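Local coordinates for putative peptide ABC-transport system periplasmic peptide-binding protein (PDB 4OEV), which binds nickel(II) outside the cytoplasm, probably handing it to an ABC-type importer, and belongs to a family generally assigned to peptide transport, at residues 35-40 / 49-54; 242-247 / 377-382; 332-337 / 363-368. One frame throughout, in Å; residues are numbered along the deposited sequence.

Contact 1. Residues 35-40 / 49-54; sequences SGLTRF and DLAKSW
Three backbone N-H groups in a row, those of Asp49, Leu50 and Ala51, bind just two carbonyl oxygens of the 35-40 segment. Gly36 O takes Leu50 N at 2.9 Å, in the carbonyl plane and on a lone pair. Leu37 O accepts two bonds: Ala51 N, 3.1 Å away, lies in the carbonyl plane on a lone pair, whereas Asp49 N, at 2.9 Å, sits 41° above that plane. The three bonds bring the loop before strand 38-40 against the start of strand 51-56.

Packing is closest around these carbonyls. Leu50, with CG anti to the carbonyl carbon, runs beside Gly36 O and brings CD1 to within 3.2 Å of Ser35 O. Its CB touches Leu37 CD2 at 3.8 Å, the two leucines crossing at about a right angle, while Leu37 CB meets Ala51 CB. Further along, Thr38 CG2 stands over one face of the Trp54 six-membered ring, 4.3 Å from its centroid and 25° off the normal, a CH-pi contact.

The looser side lies at Arg39, which is partly exposed. Its CB, CG and CD cross the Asp49 side chain at about a right angle without forming an ion pair: guanidinium and carboxylate planes stand 88° apart, Arg39 NE is 4.8 Å from Asp49 OD1, and NE instead binds Pro48 O. A water bridges here, accepting from Gly36 N and donating to Thr38 O and to Asp49 OD2, the last at 2.8 Å.

Asp49 is buried, with CG anti to its backbone N; OD1 hydrogen-bonds Tyr183 and OD2 the water, so both carboxylate oxygens have polar partners. Such bonding, with an arginine nearby, would probably favour the charged carboxylate.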
# COMPACT_ATOMS: atom_id res chain seq x y z
N SER A 35 2.49 -10.31 15.12
CA SER A 35 1.57 -9.31 15.63
C SER A 35 2.37 -8.22 16.26
O SER A 35 3.50 -8.46 16.72
CB SER A 35 0.58 -9.92 16.62
OG SER A 35 1.28 -10.46 17.71
N GLY A 36 1.76 -7.03 16.34
CA GLY A 36 2.43 -5.83 16.79
C GLY A 36 1.91 -5.39 18.14
O GLY A 36 1.05 -6.06 18.75
N LEU A 37 2.45 -4.27 18.62
CA LEU A 37 2.03 -3.68 19.88
C LEU A 37 0.62 -3.16 19.80
O LEU A 37 -0.10 -3.15 20.80
CB LEU A 37 2.97 -2.55 20.29
CG LEU A 37 4.41 -2.98 20.48
CD1 LEU A 37 5.28 -1.80 20.98
CD2 LEU A 37 4.44 -4.17 21.47
N THR A 38 0.24 -2.68 18.61
CA THR A 38 -1.10 -2.17 18.41
C THR A 38 -1.77 -2.88 17.24
O THR A 38 -1.12 -3.59 16.46
CB THR A 38 -1.09 -0.65 18.16
OG1 THR A 38 -0.36 -0.36 16.97
CG2 THR A 38 -0.42 0.11 19.32
N ARG A 39 -3.07 -2.68 17.11
CA ARG A 39 -3.84 -3.29 16.00
C ARG A 39 -5.03 -2.37 15.70
O ARG A 39 -5.23 -1.38 16.40
CB ARG A 39 -4.31 -4.69 16.38
CG ARG A 39 -5.39 -4.67 17.46
CD ARG A 39 -5.77 -6.05 17.94
NE ARG A 39 -6.51 -5.92 19.18
CZ ARG A 39 -7.83 -5.75 19.28
NH1 ARG A 39 -8.39 -5.62 20.49
NH2 ARG A 39 -8.61 -5.74 18.19
N PHE A 40 -5.80 -2.68 14.65
CA PHE A 40 -6.97 -1.88 14.30
C PHE A 40 -8.21 -2.76 14.17
O PHE A 40 -8.10 -3.86 13.64
CB PHE A 40 -6.74 -1.12 12.98
CG PHE A 40 -5.43 -0.40 12.95
CD1 PHE A 40 -5.33 0.86 13.52
CD2 PHE A 40 -4.31 -0.99 12.38
CE1 PHE A 40 -4.10 1.54 13.54
CE2 PHE A 40 -3.08 -0.31 12.39
CZ PHE A 40 -2.98 0.95 12.98
N ASP A 49 -2.67 -4.47 21.38
CA ASP A 49 -2.46 -5.83 20.92
C ASP A 49 -1.40 -6.47 21.78
O ASP A 49 -1.72 -6.93 22.87
CB ASP A 49 -2.08 -5.89 19.42
CG ASP A 49 -2.16 -7.32 18.89
OD1 ASP A 49 -2.29 -8.22 19.78
OD2 ASP A 49 -2.08 -7.56 17.66
N LEU A 50 -0.14 -6.48 21.37
CA LEU A 50 0.88 -7.04 22.28
C LEU A 50 1.09 -6.10 23.44
O LEU A 50 1.49 -6.53 24.55
CB LEU A 50 2.20 -7.29 21.56
CG LEU A 50 2.25 -8.48 20.60
CD1 LEU A 50 3.63 -8.52 19.90
CD2 LEU A 50 1.94 -9.80 21.31
N ALA A 51 0.80 -4.82 23.23
CA ALA A 51 0.90 -3.85 24.33
C ALA A 51 -0.47 -3.66 24.99
O ALA A 51 -1.46 -3.47 24.28
CB ALA A 51 1.46 -2.53 23.83
N LYS A 52 -0.53 -3.74 26.33
CA LYS A 52 -1.78 -3.52 27.07
C LYS A 52 -2.23 -2.04 27.12
O LYS A 52 -3.42 -1.75 27.04
CB LYS A 52 -1.65 -4.01 28.56
CG LYS A 52 -1.36 -5.50 28.77
CD LYS A 52 -1.25 -5.92 30.27
CE LYS A 52 -1.47 -7.46 30.44
NZ LYS A 52 -1.64 -7.99 31.84
N SER A 53 -1.27 -1.12 27.29
CA SER A 53 -1.55 0.32 27.29
C SER A 53 -0.27 1.14 27.10
O SER A 53 0.83 0.60 27.00
CB SER A 53 -2.22 0.78 28.57
OG SER A 53 -1.27 0.89 29.64
N TRP A 54 -0.46 2.46 27.02
CA TRP A 54 0.63 3.39 26.77
C TRP A 54 0.25 4.83 27.16
O TRP A 54 -0.92 5.22 27.08
CB TRP A 54 1.04 3.33 25.28
CG TRP A 54 -0.09 3.49 24.30
CD1 TRP A 54 -0.59 4.66 23.79
CD2 TRP A 54 -0.91 2.44 23.74
NE1 TRP A 54 -1.64 4.40 22.93
CE2 TRP A 54 -1.85 3.05 22.90
CE3 TRP A 54 -0.90 1.06 23.86
CZ2 TRP A 54 -2.79 2.30 22.20
CZ3 TRP A 54 -1.85 0.32 23.18
CH2 TRP A 54 -2.78 0.94 22.36
O HOH W 1 -0.66 -6.51 15.45

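Contact 2. Residues 242-247 / 377-382; sequences RALMFN and VDSFLI. With OXL (oxalate ion), chain D.
Strands 242-246 and 379-382 run antiparallel, their axes 159° apart, and backbone hydrogen bonds set the register. Ala243 with Ile382 and Met245 with Phe380 form hydrogen-bonded pairs; Met245 N to Phe380 O is the straightest bond, 2.7 Å long with 172° at the hydrogen. Beyond the strand, Asn247 N reaches Asp378 O, and Asn247 ND2 gives Val377 O a further bond of 3.1 Å, with that oxygen close to the amide plane.

Met245 packs against both Phe380 and Ile382. Its CB lies 3.4 Å from Phe380 O, and with CG anti to the backbone N (chi1 -176°) the chain leads over Ile382: CG approaches Ile382 CD1 at 3.8 Å, and SD stays beside the same methyl. Bends at chi2 and chi3 then turn the tip back, so that CE meets Phe380 CB at 4.0 Å. The thioether thus spans both neighbours on the face that also holds Ala243, whose CB touches Ile382 CG2.

This face borders the bound oxalate. Ile382 CG1 is 3.5 Å from oxalate O1, and the same oxygen lies at the edge of the Phe380 ring, 3.6 Å from CE2, so carbon atoms of both side chains line this side of the oxalate pocket.

Strand 454-467 flanks 241-246 by antiparallel backbone bonds. The opposite face, with Leu244 and Leu381, packs on Leu351 of helix 342-357, whose Arg344 hydrogen-bonds both Leu381 O and the oxalate.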
# COMPACT_ATOMS: atom_id res chain seq x y z
N ARG A 242 -5.62 4.77 -8.21
CA ARG A 242 -4.85 4.52 -9.41
C ARG A 242 -4.50 5.86 -10.04
O ARG A 242 -5.27 6.79 -9.94
CB ARG A 242 -5.59 3.66 -10.48
CG ARG A 242 -5.86 2.23 -9.98
CD ARG A 242 -4.62 1.37 -10.01
NE ARG A 242 -4.82 0.17 -9.22
CZ ARG A 242 -4.65 0.09 -7.91
NH1 ARG A 242 -4.28 1.15 -7.19
NH2 ARG A 242 -4.87 -1.05 -7.29
N ALA A 243 -3.35 5.93 -10.68
CA ALA A 243 -2.83 7.17 -11.28
C ALA A 243 -1.86 6.84 -12.37
O ALA A 243 -1.31 5.73 -12.38
CB ALA A 243 -2.14 8.08 -10.16
N LEU A 244 -1.63 7.80 -13.31
CA LEU A 244 -0.49 7.73 -14.20
C LEU A 244 0.72 8.35 -13.49
O LEU A 244 0.67 9.53 -13.14
CB LEU A 244 -0.72 8.49 -15.53
CG LEU A 244 0.44 8.34 -16.50
CD1 LEU A 244 0.46 6.89 -16.89
CD2 LEU A 244 0.20 9.30 -17.78
N MET A 245 1.77 7.56 -13.29
CA MET A 245 3.05 8.05 -12.70
C MET A 245 3.86 8.65 -13.84
O MET A 245 4.21 7.93 -14.75
CB MET A 245 3.84 6.89 -12.08
CG MET A 245 5.21 7.21 -11.28
SD MET A 245 6.46 5.90 -11.53
CE MET A 245 6.98 6.27 -13.21
N PHE A 246 4.21 9.94 -13.78
CA PHE A 246 5.19 10.54 -14.71
C PHE A 246 6.60 10.21 -14.29
O PHE A 246 6.95 10.34 -13.08
CB PHE A 246 5.06 12.07 -14.74
CG PHE A 246 3.74 12.58 -15.20
CD1 PHE A 246 3.22 12.23 -16.44
CD2 PHE A 246 3.06 13.51 -14.43
CE1 PHE A 246 2.03 12.73 -16.86
CE2 PHE A 246 1.86 14.03 -14.86
CZ PHE A 246 1.35 13.65 -16.10
N ASN A 247 7.43 9.79 -15.23
CA ASN A 247 8.83 9.66 -14.93
C ASN A 247 9.46 11.02 -15.23
O ASN A 247 9.48 11.50 -16.36
CB ASN A 247 9.54 8.55 -15.74
CG ASN A 247 10.98 8.34 -15.25
OD1 ASN A 247 11.63 9.33 -14.87
ND2 ASN A 247 11.49 7.07 -15.27
N VAL A 377 10.64 3.39 -16.66
CA VAL A 377 9.72 3.57 -17.80
C VAL A 377 9.22 5.00 -17.86
O VAL A 377 9.20 5.69 -16.84
CB VAL A 377 8.51 2.60 -17.71
CG1 VAL A 377 9.01 1.17 -17.76
CG2 VAL A 377 7.73 2.85 -16.44
N ASP A 378 8.80 5.48 -19.05
CA ASP A 378 8.40 6.87 -19.18
C ASP A 378 7.24 7.22 -18.29
O ASP A 378 7.15 8.33 -17.76
CB ASP A 378 7.98 7.25 -20.64
CG ASP A 378 9.07 6.99 -21.70
OD1 ASP A 378 10.29 7.12 -21.38
OD2 ASP A 378 8.71 6.66 -22.87
N SER A 379 6.28 6.31 -18.21
CA SER A 379 5.15 6.49 -17.33
C SER A 379 4.57 5.11 -17.01
O SER A 379 4.84 4.11 -17.71
CB SER A 379 4.11 7.42 -17.95
OG SER A 379 3.49 6.86 -19.11
N PHE A 380 3.81 5.05 -15.94
CA PHE A 380 3.42 3.77 -15.34
C PHE A 380 2.05 3.92 -14.68
O PHE A 380 1.82 4.90 -13.98
CB PHE A 380 4.50 3.34 -14.28
CG PHE A 380 4.22 2.03 -13.61
CD1 PHE A 380 4.42 0.83 -14.29
CD2 PHE A 380 3.77 1.99 -12.29
CE1 PHE A 380 4.16 -0.39 -13.66
CE2 PHE A 380 3.51 0.76 -11.65
CZ PHE A 380 3.69 -0.42 -12.34
N LEU A 381 1.15 2.95 -14.92
CA LEU A 381 -0.18 2.98 -14.34
C LEU A 381 -0.02 2.46 -12.90
O LEU A 381 -0.08 1.25 -12.69
CB LEU A 381 -1.17 2.10 -15.13
CG LEU A 381 -2.62 2.61 -15.13
CD1 LEU A 381 -3.15 2.77 -13.73
CD2 LEU A 381 -2.71 3.95 -15.82
N ILE A 382 0.18 3.38 -11.97
CA ILE A 382 0.65 3.13 -10.58
C ILE A 382 -0.51 3.15 -9.59
O ILE A 382 -1.62 3.56 -9.95
CB ILE A 382 1.69 4.23 -10.19
CG1 ILE A 382 2.58 3.80 -8.99
CG2 ILE A 382 0.91 5.53 -9.77
CD1 ILE A 382 3.82 4.68 -8.86
C1 OXL D . 1.67 -0.25 -7.69
C2 OXL D . 2.86 -0.03 -6.75
O1 OXL D . 1.45 0.47 -8.76
O2 OXL D . 3.89 0.43 -7.27
O3 OXL D . 0.93 -1.20 -7.40
O4 OXL D . 2.86 -0.46 -5.54

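Contact 3. Residues 332-337 / 363-368; sequences EFEIWA and KVVAKP
Backbone hydrogen bonds define a parallel pairing, the strand directions differing by 28°. The 363-367 strand donates from Lys363, Val365 and Lys367 to Phe333 O, Ile335 O and Ala337 O; in return Ile335 N reaches Lys363 O and Ala337 N reaches Val365 O. Ile335 N to Lys363 O is 2.9 Å, and its angle at the hydrogen, 172°, makes it nearly straight.

The aromatic contact is the tightest side-chain meeting. Trp336 and Val365 lie side by side, pointing the same way, and Val365 CG1, anti to its backbone N, sits over the six-membered ring 3.4 Å from the centroid and 5° off the normal: a well-centred CH-pi contact. Lys367 CG comes obliquely to the same ring, 3.7 Å from Trp336 CZ3.

One polar contact lies at the indole edge. Trp336 NE1 binds Glu334 OE2 at 2.9 Å; the oxygen lies in the ring plane, but is met from above the carboxylate plane. This bond probably helps fix the rotation of the indole over Val365. Glu334 OE1 and Lys363 NZ, 4.5 Å apart, are opposite charges beyond salt-bridge range.

On the other face, Ile335 and Val364 pack against Ala348 of helix 342-357, the crossover of this beta-alpha-beta unit. Strand 379-384 lies alongside 332-337, linked to it by backbone bonds at Trp336.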
# COMPACT_ATOMS: atom_id res chain seq x y z
N GLU A 332 5.97 12.40 -27.58
CA GLU A 332 5.53 11.00 -27.43
C GLU A 332 6.28 10.28 -26.32
O GLU A 332 7.37 10.69 -25.93
CB GLU A 332 5.72 10.21 -28.74
CG GLU A 332 7.14 9.74 -29.02
CD GLU A 332 7.26 9.07 -30.39
OE1 GLU A 332 6.28 8.43 -30.83
OE2 GLU A 332 8.34 9.19 -31.03
N PHE A 333 5.69 9.21 -25.81
CA PHE A 333 6.29 8.49 -24.68
C PHE A 333 5.54 7.18 -24.45
O PHE A 333 4.48 6.94 -25.05
CB PHE A 333 6.29 9.36 -23.41
CG PHE A 333 4.93 9.83 -23.00
CD1 PHE A 333 4.17 9.07 -22.14
CD2 PHE A 333 4.40 11.03 -23.49
CE1 PHE A 333 2.89 9.49 -21.76
CE2 PHE A 333 3.12 11.46 -23.13
CZ PHE A 333 2.35 10.69 -22.26
N GLU A 334 6.09 6.29 -23.62
CA GLU A 334 5.41 5.01 -23.39
C GLU A 334 4.59 5.03 -22.13
O GLU A 334 4.94 5.70 -21.17
CB GLU A 334 6.41 3.88 -23.33
CG GLU A 334 7.17 3.71 -24.61
CD GLU A 334 8.29 2.72 -24.49
OE1 GLU A 334 8.74 2.26 -25.56
OE2 GLU A 334 8.74 2.43 -23.33
N ILE A 335 3.47 4.30 -22.15
CA ILE A 335 2.66 4.12 -20.94
C ILE A 335 2.69 2.64 -20.57
O ILE A 335 2.21 1.82 -21.35
CB ILE A 335 1.21 4.57 -21.17
CG1 ILE A 335 1.15 6.04 -21.61
CG2 ILE A 335 0.38 4.36 -19.94
CD1 ILE A 335 -0.20 6.39 -22.30
N TRP A 336 3.25 2.29 -19.42
CA TRP A 336 3.39 0.89 -19.05
C TRP A 336 2.32 0.44 -18.05
O TRP A 336 1.99 1.19 -17.11
CB TRP A 336 4.79 0.63 -18.47
CG TRP A 336 5.89 0.60 -19.53
CD1 TRP A 336 6.28 1.63 -20.37
CD2 TRP A 336 6.73 -0.51 -19.85
NE1 TRP A 336 7.30 1.21 -21.19
CE2 TRP A 336 7.60 -0.09 -20.89
CE3 TRP A 336 6.82 -1.82 -19.37
CZ2 TRP A 336 8.56 -0.94 -21.45
CZ3 TRP A 336 7.78 -2.68 -19.94
CH2 TRP A 336 8.63 -2.22 -20.96
N ALA A 337 1.76 -0.76 -18.23
CA ALA A 337 0.74 -1.27 -17.31
C ALA A 337 1.06 -2.70 -16.96
O ALA A 337 1.59 -3.44 -17.80
CB ALA A 337 -0.71 -1.19 -17.94
N LYS A 363 2.48 5.04 -26.62
CA LYS A 363 2.50 3.62 -26.91
C LYS A 363 2.19 2.84 -25.66
O LYS A 363 2.89 3.03 -24.65
CB LYS A 363 3.89 3.22 -27.43
CG LYS A 363 4.04 1.73 -27.72
CD LYS A 363 5.48 1.39 -28.07
CE LYS A 363 5.65 -0.11 -28.26
NZ LYS A 363 7.02 -0.48 -28.75
N VAL A 364 1.20 1.96 -25.70
CA VAL A 364 0.90 1.20 -24.47
C VAL A 364 1.76 -0.06 -24.41
O VAL A 364 1.86 -0.81 -25.37
CB VAL A 364 -0.60 0.86 -24.35
CG1 VAL A 364 -0.87 -0.02 -23.11
CG2 VAL A 364 -1.42 2.15 -24.23
N VAL A 365 2.45 -0.26 -23.29
CA VAL A 365 3.28 -1.43 -23.14
C VAL A 365 2.80 -2.22 -21.91
O VAL A 365 2.95 -1.78 -20.80
CB VAL A 365 4.78 -1.04 -22.99
CG1 VAL A 365 5.65 -2.31 -22.91
CG2 VAL A 365 5.21 -0.07 -24.16
N ALA A 366 2.22 -3.39 -22.13
CA ALA A 366 1.64 -4.17 -21.02
C ALA A 366 2.51 -5.39 -20.79
O ALA A 366 2.68 -6.18 -21.72
CB ALA A 366 0.16 -4.55 -21.35
N LYS A 367 3.10 -5.51 -19.60
CA LYS A 367 3.97 -6.66 -19.25
C LYS A 367 3.59 -7.12 -17.82
O LYS A 367 3.03 -6.34 -17.06
CB LYS A 367 5.45 -6.26 -19.31
CG LYS A 367 5.95 -5.80 -20.70
CD LYS A 367 6.06 -6.92 -21.70
CE LYS A 367 6.49 -6.42 -23.07
NZ LYS A 367 6.37 -7.48 -24.13
N PRO A 368 3.92 -8.36 -17.45
CA PRO A 368 3.52 -8.90 -16.13
C PRO A 368 4.14 -8.15 -14.96
O PRO A 368 5.34 -7.89 -15.03
CB PRO A 368 4.04 -10.34 -16.15
CG PRO A 368 4.20 -10.66 -17.58
CD PRO A 368 4.61 -9.38 -18.25

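In the fold
From the N terminus, contact 1 closes a short loop of eight residues, holding the loop that leads into strand 38-40 against the start of strand 51-56, and is finished before the others open. Contact 2 then closes a long loop of 129 residues, and contact 3 is nested inside it, its own 25-residue loop including helix 342-357. Contacts 2 and 3, with centres about 9 Å apart, touch directly: Asp378 and Ser379 probably hydrogen-bond the backbone of Glu334, and Val377 packs on Trp336. Together they join the beta-alpha-beta unit to the antiparallel sheet beside the oxalate. Contact 1 lies across the chain's centre, about 37 Å from contact 2 between centres.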